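Cytoplasmic protein (Cryptococcus neoformans var. grubii serotype A, PDB 7LPO) probably hydrolyses steryl beta-glucosides, acting as a sterylglucosidase of glycoside hydrolase family 5. Local coordinates at residues D71-P76 and M121-A126. Numbering follows the deposited sequence.
Sequences DFINKP and MDYIIA
A type II beta turn from F72 to K75, in the long connection from strand 35-43 to helix 83-93, packs against Y123 of helix 118-133, one of the helices of the catalytic TIM barrel. Y123 alone carries the helix side of this buried contact. With CG anti to the backbone N (chi1 161°), its ring reaches off the helix and lies along the backbone of the turn. The backbone N of N74 sits over one ring face, displaced toward the rim and 3.3 Å from Y123 CE1, while K75 O approaches the ring obliquely, 3.1 Å from Y123 CE2. Near the base of the side chain, I73 and Y123 run past each other in opposite directions, and I73 CD1 rests 3.8 Å from Y123 CB. The N74 amide stands almost perpendicular to the ring, the two planes 86° apart, and N74 OD1 is 3.9 Å from Y123 CE1; OD1 accepts from L79 N and ND2 bonds to D80 OD2. At the far end, P76, which follows a cis peptide bond, brings CD to the ring edge, 3.5 Å from Y123 OH. The turn itself is closed by K75 N to F72 O (3.2 Å). The nearly parallel rings of Y120 and Y123 send their hydroxyls to K75 O and L77 O, on either side of P76 in the sequence. Y123 and P76 also meet Y101 of strand 98-104. A long beta-alpha loop thus packs on the helix linking neighbouring parallel strands 98-104 and 137-143 in the (beta/alpha)8 barrel of family 5 glycosidases.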
loop_
_atom_site.group_PDB
_atom_site.type_symbol
_atom_site.label_atom_id
_atom_site.label_comp_id
_atom_site.label_asym_id
_atom_site.label_seq_id
_atom_site.Cartn_x
_atom_site.Cartn_y
_atom_site.Cartn_z
ATOM N N ASP A 71 21.741 1.075 4.725
ATOM C CA ASP A 71 21.570 1.162 6.169
ATOM C C ASP A 71 20.119 1.522 6.456
ATOM O O ASP A 71 19.739 2.693 6.479
ATOM C CB ASP A 71 22.527 2.177 6.776
ATOM C CG ASP A 71 22.306 2.344 8.256
ATOM O OD1 ASP A 71 21.842 1.371 8.887
ATOM O OD2 ASP A 71 22.568 3.439 8.779
ATOM N N PHE A 72 19.303 0.493 6.676
ATOM C CA PHE A 72 17.914 0.652 7.068
ATOM C C PHE A 72 17.681 0.384 8.545
ATOM O O PHE A 72 16.537 0.472 8.996
ATOM C CB PHE A 72 17.030 -0.291 6.254
ATOM C CG PHE A 72 16.857 0.119 4.825
ATOM C CD1 PHE A 72 17.858 -0.119 3.888
ATOM C CD2 PHE A 72 15.697 0.732 4.416
ATOM C CE1 PHE A 72 17.697 0.251 2.572
ATOM C CE2 PHE A 72 15.523 1.106 3.097
ATOM C CZ PHE A 72 16.511 0.861 2.173
ATOM N N ILE A 73 18.726 0.064 9.310
ATOM C CA ILE A 73 18.525 -0.309 10.703
ATOM C C ILE A 73 17.848 0.826 11.455
ATOM O O ILE A 73 18.162 2.008 11.257
ATOM C CB ILE A 73 19.857 -0.678 11.373
ATOM C CG1 ILE A 73 20.462 -1.913 10.714
ATOM C CG2 ILE A 73 19.643 -0.911 12.860
ATOM C CD1 ILE A 73 20.072 -3.211 11.368
ATOM N N ASN A 74 16.916 0.459 12.334
ATOM C CA ASN A 74 16.181 1.342 13.234
ATOM C C ASN A 74 15.078 2.115 12.526
ATOM O O ASN A 74 14.523 3.053 13.112
ATOM C CB ASN A 74 17.114 2.312 13.964
ATOM C CG ASN A 74 17.758 1.676 15.185
ATOM O OD1 ASN A 74 17.156 0.826 15.849
ATOM N ND2 ASN A 74 18.988 2.076 15.478
ATOM N N LYS A 75 14.726 1.743 11.300
ATOM C CA LYS A 75 13.464 2.136 10.695
ATOM C C LYS A 75 12.647 0.877 10.442
ATOM O O LYS A 75 13.162 -0.065 9.826
ATOM C CB LYS A 75 13.674 2.893 9.380
ATOM C CG LYS A 75 14.373 4.231 9.545
ATOM C CD LYS A 75 15.052 4.625 8.244
ATOM C CE LYS A 75 14.664 6.034 7.842
ATOM N NZ LYS A 75 14.638 6.163 6.363
ATOM N N PRO A 76 11.369 0.835 10.823
ATOM C CA PRO A 76 10.551 2.000 11.191
ATOM C C PRO A 76 10.705 2.509 12.618
ATOM O O PRO A 76 10.403 3.671 12.871
ATOM C CB PRO A 76 9.111 1.492 10.980
ATOM C CG PRO A 76 9.204 0.013 11.309
ATOM C CD PRO A 76 10.599 -0.425 10.844
ATOM N N MET A 121 17.449 -8.321 8.698
ATOM C CA MET A 121 16.501 -9.377 8.991
ATOM C C MET A 121 16.266 -9.526 10.522
ATOM O O MET A 121 15.146 -9.608 10.967
ATOM C CB MET A 121 16.999 -10.705 8.474
ATOM C CG MET A 121 17.125 -10.812 6.993
ATOM S SD MET A 121 16.994 -12.472 6.398
ATOM C CE MET A 121 16.997 -12.321 4.679
ATOM N N ASP A 122 17.373 -9.546 11.262
ATOM C CA ASP A 122 17.264 -9.690 12.724
ATOM C C ASP A 122 16.698 -8.432 13.358
ATOM O O ASP A 122 16.022 -8.510 14.390
ATOM C CB ASP A 122 18.655 -10.005 13.282
ATOM C CG ASP A 122 19.154 -11.390 12.884
ATOM O OD1 ASP A 122 18.344 -12.245 12.501
ATOM O OD2 ASP A 122 20.366 -11.638 12.969
ATOM N N TYR A 123 16.969 -7.267 12.767
ATOM C CA TYR A 123 16.327 -6.048 13.243
ATOM C C TYR A 123 14.813 -6.147 13.089
ATOM O O TYR A 123 14.061 -5.819 14.016
ATOM C CB TYR A 123 16.855 -4.824 12.494
ATOM C CG TYR A 123 15.918 -3.646 12.633
ATOM C CD1 TYR A 123 15.951 -2.842 13.763
ATOM C CD2 TYR A 123 14.967 -3.364 11.652
ATOM C CE1 TYR A 123 15.082 -1.777 13.908
ATOM C CE2 TYR A 123 14.091 -2.296 11.789
ATOM C CZ TYR A 123 14.157 -1.505 12.918
ATOM O OH TYR A 123 13.293 -0.443 13.069
ATOM N N ILE A 124 14.346 -6.589 11.914
ATOM C CA ILE A 124 12.908 -6.742 11.696
ATOM C C ILE A 124 12.313 -7.685 12.732
ATOM O O ILE A 124 11.232 -7.433 13.274
ATOM C CB ILE A 124 12.620 -7.241 10.269
ATOM C CG1 ILE A 124 12.866 -6.138 9.239
ATOM C CG2 ILE A 124 11.193 -7.725 10.169
ATOM C CD1 ILE A 124 12.919 -6.640 7.806
ATOM N N ILE A 125 13.002 -8.790 13.014
ATOM C CA ILE A 125 12.515 -9.749 14.001
ATOM C C ILE A 125 12.382 -9.087 15.365
ATOM O O ILE A 125 11.399 -9.304 16.081
ATOM C CB ILE A 125 13.447 -10.975 14.049
ATOM C CG1 ILE A 125 13.114 -11.903 12.881
ATOM C CG2 ILE A 125 13.339 -11.683 15.388
ATOM C CD1 ILE A 125 14.196 -12.914 12.568
ATOM N N ALA A 126 13.369 -8.273 15.744
ATOM C CA ALA A 126 13.295 -7.552 17.010
ATOM C C ALA A 126 12.104 -6.605 17.033
ATOM O O ALA A 126 11.403 -6.501 18.045
ATOM C CB ALA A 126 14.594 -6.773 17.241
#